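Local coordinates for protein alpha-toxin (Clostridium novyi, PDB 2VK9) that is a bacterial toxin of the large clostridial family, represented here by its catalytic part with a GT-A type glycosyltransferase domain, at residues A[481-485]-A[494-498]; A[79-84]-A[487-491]; A[404-409]-A[473-479]; A[369-373]-A[384-390]. One frame throughout, in Å; residues are numbered along the deposited sequence.

Contact 1: residues A[481-485]-A[494-498]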
# COMPACT_ATOMS: atom_id res chain seq x y z
N SER A 481 -8.41 1.35 0.90
CA SER A 481 -9.64 2.13 0.87
C SER A 481 -10.85 1.23 0.68
O SER A 481 -11.94 1.61 1.09
CB SER A 481 -9.59 3.22 -0.19
OG SER A 481 -9.15 2.68 -1.41
N SER A 482 -10.65 0.05 0.11
CA SER A 482 -11.73 -0.92 0.01
C SER A 482 -11.94 -1.71 1.31
O SER A 482 -13.07 -2.07 1.65
CB SER A 482 -11.53 -1.87 -1.17
OG SER A 482 -11.65 -1.18 -2.41
N ALA A 483 -10.85 -1.98 2.03
CA ALA A 483 -10.95 -2.66 3.32
C ALA A 483 -11.59 -1.73 4.35
O ALA A 483 -12.30 -2.15 5.25
CB ALA A 483 -9.58 -3.11 3.79
N THR A 484 -11.32 -0.44 4.17
CA THR A 484 -11.91 0.62 4.96
C THR A 484 -13.40 0.78 4.62
O THR A 484 -14.23 0.98 5.51
CB THR A 484 -11.15 1.91 4.67
OG1 THR A 484 -9.84 1.78 5.22
CG2 THR A 484 -11.79 3.06 5.33
N CYS A 485 -13.71 0.69 3.34
CA CYS A 485 -15.07 0.74 2.84
C CYS A 485 -15.88 -0.46 3.31
O CYS A 485 -17.04 -0.33 3.66
CB CYS A 485 -15.05 0.82 1.32
SG CYS A 485 -16.64 1.17 0.58
N THR A 494 -15.64 -5.68 -1.03
CA THR A 494 -16.06 -4.71 -2.03
C THR A 494 -14.85 -4.19 -2.80
O THR A 494 -13.74 -4.19 -2.28
CB THR A 494 -16.82 -3.52 -1.42
OG1 THR A 494 -17.10 -2.57 -2.45
CG2 THR A 494 -16.01 -2.83 -0.34
N PHE A 495 -15.08 -3.75 -4.03
CA PHE A 495 -14.05 -3.04 -4.77
C PHE A 495 -14.30 -1.55 -4.67
O PHE A 495 -13.60 -0.75 -5.29
CB PHE A 495 -14.01 -3.49 -6.24
CG PHE A 495 -13.68 -4.94 -6.42
CD1 PHE A 495 -14.70 -5.88 -6.54
CD2 PHE A 495 -12.37 -5.37 -6.47
CE1 PHE A 495 -14.40 -7.23 -6.69
CE2 PHE A 495 -12.06 -6.72 -6.62
CZ PHE A 495 -13.09 -7.65 -6.74
N ASP A 496 -15.29 -1.17 -3.87
CA ASP A 496 -15.65 0.24 -3.77
C ASP A 496 -14.74 1.02 -2.84
O ASP A 496 -14.07 0.46 -1.99
CB ASP A 496 -17.12 0.41 -3.37
CG ASP A 496 -18.06 0.11 -4.52
OD1 ASP A 496 -17.83 0.60 -5.65
OD2 ASP A 496 -19.04 -0.64 -4.29
N MET A 497 -14.73 2.33 -3.04
CA MET A 497 -13.88 3.22 -2.27
C MET A 497 -14.70 4.26 -1.53
O MET A 497 -15.87 4.48 -1.83
CB MET A 497 -12.83 3.85 -3.17
CG MET A 497 -11.64 2.95 -3.35
SD MET A 497 -10.79 3.15 -4.91
CE MET A 497 -11.39 1.71 -5.81
N LEU A 498 -14.06 4.93 -0.58
CA LEU A 498 -14.75 5.77 0.38
C LEU A 498 -14.59 7.23 -0.01
O LEU A 498 -13.59 7.59 -0.63
CB LEU A 498 -14.11 5.51 1.74
CG LEU A 498 -14.92 5.54 3.02
CD1 LEU A 498 -15.95 4.43 3.05
CD2 LEU A 498 -13.93 5.38 4.15
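The loop 494-498 passes across one side of the helical segment 481-485, nine residues further on. T494 begins the return. Its CG2 lies 4.1 Å from C485 CB, and its backbone O lies 3.4 Å from S482 CB. T494 OG1 accepts a hydrogen bond from D496 N at 2.7 Å, which makes an ST turn and bends the chain at F495. The CA-to-CB bond of F495 points away from the helix, and its ring meets that of F452. D496 presents its backbone O to the helix. This oxygen is 3.4 Å from S482 CA in a CA-H...O contact and 3.5 Å from C485 CB. S482 OG is also 3.0 Å from D496 O, but N478 O is a second acceptor in its reach. The D496 carboxylate leads away and is bonded to S446. M497 lays its side chain past the serines, with CG 3.2 Å from S481 OG, a hydroxyl that is bonded to N478 O. L498 closes the contact. Its CD1 packs 3.8 Å from C485 CA, and its CD2 is 3.4 Å from T484 CG2. No backbone-to-backbone hydrogen bond joins the segments, so side-chain packing and the D496 carbonyl hold them together. This is a reversing loop that brings the chain back across helix 477-488, with an ST turn at its start.

Contact 2: residues A[79-84]-A[487-491]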
# COMPACT_ATOMS: atom_id res chain seq x y z
N LEU A 79 -26.88 4.53 10.73
CA LEU A 79 -26.03 3.42 11.14
C LEU A 79 -24.55 3.80 11.00
O LEU A 79 -23.72 3.40 11.81
CB LEU A 79 -26.33 2.18 10.31
CG LEU A 79 -27.78 1.68 10.22
CD1 LEU A 79 -27.85 0.52 9.24
CD2 LEU A 79 -28.33 1.28 11.58
N TYR A 80 -24.24 4.57 9.95
CA TYR A 80 -22.90 5.07 9.70
C TYR A 80 -22.50 6.07 10.77
O TYR A 80 -21.37 6.05 11.28
CB TYR A 80 -22.81 5.74 8.33
CG TYR A 80 -23.18 4.87 7.15
CD1 TYR A 80 -22.96 3.49 7.17
CD2 TYR A 80 -23.71 5.43 5.99
CE1 TYR A 80 -23.28 2.70 6.08
CE2 TYR A 80 -24.03 4.65 4.90
CZ TYR A 80 -23.81 3.28 4.95
OH TYR A 80 -24.12 2.49 3.88
N SER A 81 -23.42 6.97 11.11
CA SER A 81 -23.18 7.96 12.15
C SER A 81 -23.03 7.29 13.49
O SER A 81 -22.32 7.79 14.36
CB SER A 81 -24.31 8.98 12.20
OG SER A 81 -24.21 9.88 11.10
N GLU A 82 -23.70 6.16 13.66
CA GLU A 82 -23.60 5.39 14.88
C GLU A 82 -22.28 4.64 14.90
O GLU A 82 -21.68 4.48 15.95
CB GLU A 82 -24.79 4.43 15.01
CG GLU A 82 -24.83 3.65 16.32
CD GLU A 82 -25.30 4.47 17.52
OE1 GLU A 82 -25.55 5.70 17.38
OE2 GLU A 82 -25.43 3.87 18.61
N LEU A 83 -21.84 4.18 13.73
CA LEU A 83 -20.54 3.53 13.59
C LEU A 83 -19.45 4.52 13.96
O LEU A 83 -18.57 4.20 14.75
CB LEU A 83 -20.34 3.02 12.17
CG LEU A 83 -19.47 1.79 11.89
CD1 LEU A 83 -19.52 1.46 10.44
CD2 LEU A 83 -18.05 2.00 12.26
N ARG A 84 -19.55 5.72 13.40
CA ARG A 84 -18.65 6.84 13.71
C ARG A 84 -18.55 7.13 15.20
O ARG A 84 -17.45 7.38 15.70
CB ARG A 84 -19.09 8.10 12.96
CG ARG A 84 -18.62 8.12 11.54
CD ARG A 84 -19.19 9.28 10.75
NE ARG A 84 -18.52 10.55 11.04
CZ ARG A 84 -18.89 11.72 10.52
NH1 ARG A 84 -19.93 11.79 9.68
NH2 ARG A 84 -18.23 12.84 10.84
N THR A 487 -15.45 -2.03 6.14
CA THR A 487 -15.73 -1.86 7.55
C THR A 487 -16.86 -0.86 7.77
O THR A 487 -17.81 -1.14 8.51
CB THR A 487 -14.45 -1.41 8.32
OG1 THR A 487 -13.43 -2.39 8.17
CG2 THR A 487 -14.74 -1.23 9.80
N TYR A 488 -16.76 0.28 7.11
CA TYR A 488 -17.67 1.39 7.35
C TYR A 488 -19.08 1.14 6.81
O TYR A 488 -20.06 1.64 7.37
CB TYR A 488 -17.06 2.67 6.77
CG TYR A 488 -17.84 3.95 7.02
CD1 TYR A 488 -17.83 4.59 8.26
CD2 TYR A 488 -18.57 4.53 5.99
CE1 TYR A 488 -18.54 5.77 8.47
CE2 TYR A 488 -19.28 5.71 6.18
CZ TYR A 488 -19.26 6.33 7.41
OH TYR A 488 -19.98 7.49 7.57
N HIS A 489 -19.17 0.36 5.73
CA HIS A 489 -20.46 0.06 5.10
C HIS A 489 -20.98 -1.34 5.42
O HIS A 489 -21.91 -1.82 4.76
CB HIS A 489 -20.40 0.28 3.58
CG HIS A 489 -20.42 1.72 3.16
ND1 HIS A 489 -19.86 2.16 1.98
CD2 HIS A 489 -20.91 2.82 3.78
CE1 HIS A 489 -20.01 3.47 1.88
NE2 HIS A 489 -20.65 3.90 2.96
N PHE A 490 -20.39 -1.99 6.42
CA PHE A 490 -20.84 -3.30 6.89
C PHE A 490 -20.87 -4.41 5.83
O PHE A 490 -21.70 -5.31 5.91
CB PHE A 490 -22.23 -3.19 7.52
CG PHE A 490 -22.35 -2.09 8.51
CD1 PHE A 490 -22.96 -0.89 8.16
CD2 PHE A 490 -21.87 -2.25 9.81
CE1 PHE A 490 -23.08 0.13 9.09
CE2 PHE A 490 -21.99 -1.22 10.73
CZ PHE A 490 -22.60 -0.03 10.37
N ILE A 491 -19.98 -4.33 4.85
CA ILE A 491 -19.90 -5.35 3.81
C ILE A 491 -18.52 -6.04 3.82
O ILE A 491 -17.73 -5.84 4.75
CB ILE A 491 -20.26 -4.77 2.42
CG1 ILE A 491 -19.32 -3.61 2.05
CG2 ILE A 491 -21.74 -4.35 2.41
CD1 ILE A 491 -19.76 -2.77 0.85
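Y488, Y80 and L83 bury the most surface here, with F490 close behind. Y488 ends helix 477-488, and its side chain reaches toward helix 69-90. The Y488 OH lies 3.4 Å from Y80 CB and 3.7 Å from R84 CD. The rings of Y80 and Y488 are near parallel, with planes at 24° and centroids 5.2 Å apart. They are slid so far that they barely overlap. H489 extends the group into an aromatic cluster. Its ring centroid is 4.7 Å from that of Y80, with the planes oblique at 49°, and its NE2 lies over one face of the Y80 ring. The cluster joins the N-terminal helical domain of the toxin to the end of helix 477-488, across 402 intervening residues. H489 is the first residue to leave helical geometry, and F490 then takes positive phi (58°). The chain thereby turns and points the F490 side chain at helix 69-90. L83 reaches in between Y488 and F490. Its CD1 is 3.4 Å from F490 CZ, 4.2 Å from Y488 CD1 and 3.1 Å from Y488 O. At the same end of the ring, F490 CE1 packs 4.0 Å from L79 CB. No hydrogen bond crosses between these segments. Helix 42-62 adds L49, S50 and N53 around F490, and Y46 of that helix bonds to T487 O.

Contact 3: residues A[404-409]-A[473-479]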
# COMPACT_ATOMS: atom_id res chain seq x y z
N GLN A 404 -9.47 -8.63 1.73
CA GLN A 404 -9.32 -7.93 0.45
C GLN A 404 -8.16 -8.49 -0.37
O GLN A 404 -8.34 -8.86 -1.53
CB GLN A 404 -9.09 -6.44 0.66
CG GLN A 404 -10.34 -5.63 0.93
CD GLN A 404 -11.28 -5.47 -0.27
OE1 GLN A 404 -10.90 -5.74 -1.42
NE2 GLN A 404 -12.50 -5.02 0.00
N LEU A 405 -6.98 -8.54 0.24
CA LEU A 405 -5.78 -9.00 -0.45
C LEU A 405 -5.95 -10.44 -0.97
O LEU A 405 -5.63 -10.72 -2.12
CB LEU A 405 -4.53 -8.89 0.45
CG LEU A 405 -3.17 -9.22 -0.17
CD1 LEU A 405 -2.61 -8.05 -0.93
CD2 LEU A 405 -2.17 -9.62 0.88
N GLU A 406 -6.46 -11.32 -0.11
CA GLU A 406 -6.66 -12.73 -0.46
C GLU A 406 -7.67 -12.87 -1.58
O GLU A 406 -7.48 -13.66 -2.51
CB GLU A 406 -7.15 -13.52 0.74
CG GLU A 406 -6.06 -14.04 1.65
CD GLU A 406 -6.60 -14.58 2.96
OE1 GLU A 406 -7.85 -14.60 3.13
OE2 GLU A 406 -5.80 -14.99 3.84
N ASN A 407 -8.74 -12.09 -1.49
CA ASN A 407 -9.79 -12.07 -2.50
C ASN A 407 -9.29 -11.63 -3.87
O ASN A 407 -9.56 -12.30 -4.87
CB ASN A 407 -10.94 -11.18 -2.04
CG ASN A 407 -12.10 -11.17 -3.02
OD1 ASN A 407 -12.77 -12.19 -3.21
ND2 ASN A 407 -12.34 -10.03 -3.64
N ARG A 408 -8.57 -10.52 -3.91
CA ARG A 408 -8.06 -9.98 -5.16
C ARG A 408 -7.01 -10.86 -5.80
O ARG A 408 -6.95 -10.95 -7.03
CB ARG A 408 -7.51 -8.58 -4.94
CG ARG A 408 -8.60 -7.58 -4.74
CD ARG A 408 -8.12 -6.40 -3.99
NE ARG A 408 -9.26 -5.58 -3.59
CZ ARG A 408 -9.59 -4.42 -4.16
NH1 ARG A 408 -8.85 -3.92 -5.15
NH2 ARG A 408 -10.65 -3.77 -3.71
N TYR A 409 -6.19 -11.51 -4.98
CA TYR A 409 -5.15 -12.39 -5.49
C TYR A 409 -5.72 -13.69 -6.01
O TYR A 409 -5.28 -14.18 -7.05
CB TYR A 409 -4.04 -12.62 -4.45
CG TYR A 409 -2.86 -11.70 -4.65
CD1 TYR A 409 -1.81 -12.04 -5.52
CD2 TYR A 409 -2.79 -10.46 -3.99
CE1 TYR A 409 -0.74 -11.18 -5.73
CE2 TYR A 409 -1.72 -9.60 -4.19
CZ TYR A 409 -0.69 -9.97 -5.06
OH TYR A 409 0.37 -9.12 -5.25
N PHE A 473 -3.91 -1.92 -7.34
CA PHE A 473 -5.20 -2.63 -7.32
C PHE A 473 -5.17 -3.94 -6.55
O PHE A 473 -6.22 -4.43 -6.11
CB PHE A 473 -5.67 -2.92 -8.75
CG PHE A 473 -6.10 -1.71 -9.52
CD1 PHE A 473 -5.16 -0.84 -10.09
CD2 PHE A 473 -7.46 -1.43 -9.70
CE1 PHE A 473 -5.56 0.29 -10.82
CE2 PHE A 473 -7.86 -0.31 -10.43
CZ PHE A 473 -6.91 0.55 -10.99
N PHE A 474 -3.99 -4.53 -6.40
CA PHE A 474 -3.87 -5.86 -5.80
C PHE A 474 -3.28 -5.88 -4.40
O PHE A 474 -3.73 -6.66 -3.56
CB PHE A 474 -3.11 -6.81 -6.73
CG PHE A 474 -3.72 -6.92 -8.09
CD1 PHE A 474 -3.29 -6.10 -9.13
CD2 PHE A 474 -4.73 -7.83 -8.34
CE1 PHE A 474 -3.86 -6.19 -10.38
CE2 PHE A 474 -5.31 -7.93 -9.60
CZ PHE A 474 -4.87 -7.11 -10.62
N SER A 475 -2.30 -5.03 -4.13
CA SER A 475 -1.65 -5.00 -2.81
C SER A 475 -1.50 -3.61 -2.22
O SER A 475 -1.26 -3.45 -1.02
CB SER A 475 -0.29 -5.72 -2.87
OG SER A 475 0.60 -5.05 -3.74
N GLY A 476 -1.66 -2.60 -3.06
CA GLY A 476 -1.42 -1.22 -2.67
C GLY A 476 -2.65 -0.48 -2.18
O GLY A 476 -3.66 -1.11 -1.84
N PRO A 477 -2.58 0.86 -2.16
CA PRO A 477 -3.57 1.76 -1.56
C PRO A 477 -5.04 1.45 -1.85
O PRO A 477 -5.88 1.64 -0.96
CB PRO A 477 -3.19 3.12 -2.14
CG PRO A 477 -1.73 3.02 -2.34
CD PRO A 477 -1.46 1.60 -2.75
N ASN A 478 -5.37 0.97 -3.04
CA ASN A 478 -6.78 0.73 -3.39
C ASN A 478 -7.42 -0.34 -2.53
O ASN A 478 -8.61 -0.27 -2.23
CB ASN A 478 -6.94 0.39 -4.88
CG ASN A 478 -6.77 1.61 -5.80
OD1 ASN A 478 -6.57 2.75 -5.35
ND2 ASN A 478 -6.85 1.36 -7.12
N ILE A 479 -6.64 -1.33 -2.12
CA ILE A 479 -7.16 -2.41 -1.28
C ILE A 479 -7.39 -1.92 0.17
O ILE A 479 -8.14 -2.53 0.93
CB ILE A 479 -6.25 -3.68 -1.32
CG1 ILE A 479 -5.09 -3.56 -0.32
CG2 ILE A 479 -5.72 -3.89 -2.73
CD1 ILE A 479 -4.38 -4.86 -0.01
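This is a buried contact of a helix with a turn and the helix start that follows it, about 9 Å from the centre of the chain (between centres). Helix 396-422, part of the glycosyltransferase domain, packs against the turn that leads into helix 477-488 and against the first turn of that helix. R408 carries it. Its NH1 donates to F473 O at 2.8 Å, and so ties the helix to the backbone of the turn. Within its own helix, R408 NE and NH2 both donate to Q404 OE1, at 2.7 and 3.0 Å, one turn back. I479 lies over one face of the guanidinium, and its CG2 is 3.7 Å from R408 CD. L405 makes apolar contacts. Its CD1 packs 3.8 Å from I479 CD1 and 3.8 Å from S475 CB, with F474 O a close backbone neighbour. Y409 CE2 packs 4.0 Å from F474 CB. R408 O lies at the edge of the F474 ring, 4.0 Å from its CD2. I479 N donates to G476 O at 3.0 Å, in the first turn of helix 477-488. Helices 247-259 and 263-278 enclose the side of L405 and Y409. Y409 stacks on Y252 and bonds to E256 of helix 247-259, and S475 bonds to D268 of helix 263-278. Near Q404, the amide NE2 reaches D486 on helix 477-488 and T494 in the loop that follows it.

Contact 4: residues A[369-373]-A[384-390]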
# COMPACT_ATOMS: atom_id res chain seq x y z
N GLU A 369 -10.85 -0.06 13.68
CA GLU A 369 -10.17 0.73 12.64
C GLU A 369 -8.70 0.33 12.43
O GLU A 369 -8.12 -0.42 13.21
CB GLU A 369 -10.29 2.24 12.96
CG GLU A 369 -9.48 2.70 14.22
CD GLU A 369 -9.74 4.17 14.68
OE1 GLU A 369 -10.32 4.99 13.90
OE2 GLU A 369 -9.36 4.51 15.83
N ILE A 370 -8.13 0.80 11.33
CA ILE A 370 -6.68 0.92 11.19
C ILE A 370 -6.48 2.40 10.92
O ILE A 370 -7.43 3.07 10.50
CB ILE A 370 -6.08 0.08 10.03
CG1 ILE A 370 -6.67 0.50 8.68
CG2 ILE A 370 -6.28 -1.43 10.27
CD1 ILE A 370 -6.13 -0.29 7.52
N LEU A 371 -5.29 2.92 11.18
CA LEU A 371 -5.03 4.30 10.82
C LEU A 371 -4.03 4.34 9.68
O LEU A 371 -3.09 3.54 9.64
CB LEU A 371 -4.58 5.11 12.03
CG LEU A 371 -5.62 5.15 13.15
CD1 LEU A 371 -5.08 5.88 14.37
CD2 LEU A 371 -6.95 5.75 12.71
N LEU A 372 -4.25 5.26 8.76
CA LEU A 372 -3.51 5.27 7.52
C LEU A 372 -3.05 6.66 7.17
O LEU A 372 -3.73 7.63 7.46
CB LEU A 372 -4.39 4.78 6.38
CG LEU A 372 -4.61 3.29 6.25
CD1 LEU A 372 -5.71 3.08 5.24
CD2 LEU A 372 -3.31 2.62 5.80
N SER A 373 -1.89 6.74 6.54
CA SER A 373 -1.40 7.99 6.00
C SER A 373 -2.33 8.39 4.87
O SER A 373 -2.84 7.54 4.14
CB SER A 373 0.03 7.85 5.49
OG SER A 373 0.22 6.57 4.90
N PHE A 384 -5.49 7.81 0.64
CA PHE A 384 -4.83 6.78 1.44
C PHE A 384 -3.51 6.36 0.81
O PHE A 384 -3.42 6.16 -0.40
CB PHE A 384 -5.70 5.53 1.59
CG PHE A 384 -6.79 5.64 2.61
CD1 PHE A 384 -6.57 6.26 3.83
CD2 PHE A 384 -8.04 5.08 2.37
CE1 PHE A 384 -7.60 6.35 4.78
CE2 PHE A 384 -9.06 5.15 3.32
CZ PHE A 384 -8.85 5.79 4.52
N SER A 385 -2.49 6.23 1.66
CA SER A 385 -1.22 5.64 1.30
C SER A 385 -0.96 4.51 2.28
O SER A 385 -1.33 4.61 3.45
CB SER A 385 -0.11 6.67 1.42
OG SER A 385 1.13 6.12 1.04
N ASN A 386 -0.34 3.43 1.81
CA ASN A 386 0.02 2.33 2.71
C ASN A 386 1.45 2.44 3.24
O ASN A 386 2.06 1.45 3.65
CB ASN A 386 -0.26 0.97 2.04
CG ASN A 386 0.67 0.68 0.88
OD1 ASN A 386 1.15 1.60 0.21
ND2 ASN A 386 0.93 -0.60 0.64
N ALA A 387 1.98 3.66 3.24
CA ALA A 387 3.33 3.95 3.72
C ALA A 387 3.42 4.07 5.24
O ALA A 387 4.51 3.97 5.81
CB ALA A 387 3.84 5.20 3.07
N PHE A 388 2.28 4.32 5.88
CA PHE A 388 2.20 4.46 7.34
C PHE A 388 0.87 3.88 7.80
O PHE A 388 -0.19 4.40 7.45
CB PHE A 388 2.31 5.93 7.73
CG PHE A 388 2.51 6.18 9.19
CD1 PHE A 388 3.78 6.17 9.75
CD2 PHE A 388 1.43 6.47 10.01
CE1 PHE A 388 3.97 6.42 11.11
CE2 PHE A 388 1.62 6.72 11.37
CZ PHE A 388 2.89 6.69 11.91
N ILE A 389 0.94 2.79 8.56
CA ILE A 389 -0.23 2.04 9.00
C ILE A 389 -0.15 1.79 10.49
O ILE A 389 0.88 1.32 10.99
CB ILE A 389 -0.30 0.66 8.32
CG1 ILE A 389 -0.09 0.77 6.81
CG2 ILE A 389 -1.61 -0.04 8.64
CD1 ILE A 389 0.20 -0.59 6.16
N ILE A 390 -1.22 2.08 11.21
CA ILE A 390 -1.28 1.75 12.63
C ILE A 390 -2.45 0.83 12.86
O ILE A 390 -3.57 1.15 12.48
CB ILE A 390 -1.46 3.00 13.51
CG1 ILE A 390 -0.30 3.98 13.30
CG2 ILE A 390 -1.54 2.59 14.97
CD1 ILE A 390 -0.59 5.36 13.81
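L372 lays its CD1 over the face of the F384 ring, 3.8 Å from the centroid and 18° off the normal, a CH-pi contact. Its CD2 packs 3.8 Å from I389 CG1. Beside it, the backbones pair antiparallel. L371 N donates to I390 O at 2.8 Å, and I390 N returns to L371 O at 2.8 Å. L372 and I389 form the next, non-hydrogen-bonded pair. The segments belong to a beta hairpin, and strand 371-376 is the last strand of the mixed sheet in the glycosyltransferase domain. L372 also bonds through its backbone to F506 and A508. The second strand is broken at 386-388, where the chain turns a corner. S373 bridges this break. Its N donates to F388 O at 3.0 Å, and its O accepts from S385 N at 2.8 Å. The S373 hydroxyl fills the corner, with OG donating to S385 O at 2.9 Å and accepting a weak bond from F388 N at 3.2 Å. Within the break, N386 O accepts from R271; past it, I389 pairs with Y282 of strand 280-283.

Helix 477-488 links contacts 1, 2 and 3. Contact 3 takes its start, contact 1 its middle and contact 2 its end. Contacts 1 and 3 have centres 10 Å apart and touch, and Q404 NE2 lies 2.7 Å from T494 O, a probable hydrogen bond. Contacts 1 and 2 meet where L498 CD1 packs 3.9 Å from Y488 CD2. Contact 4 meets the same helix through F384 of strand 382-391. F384 CD2 is 3.5 Å from S481 CB in contact 1, and F384 O is 3.5 Å from P477 CB in contact 3. Contact 2 stays about 6 Å, nearest atoms, from contact 4. Along the chain it encloses both contacts 3 and 4.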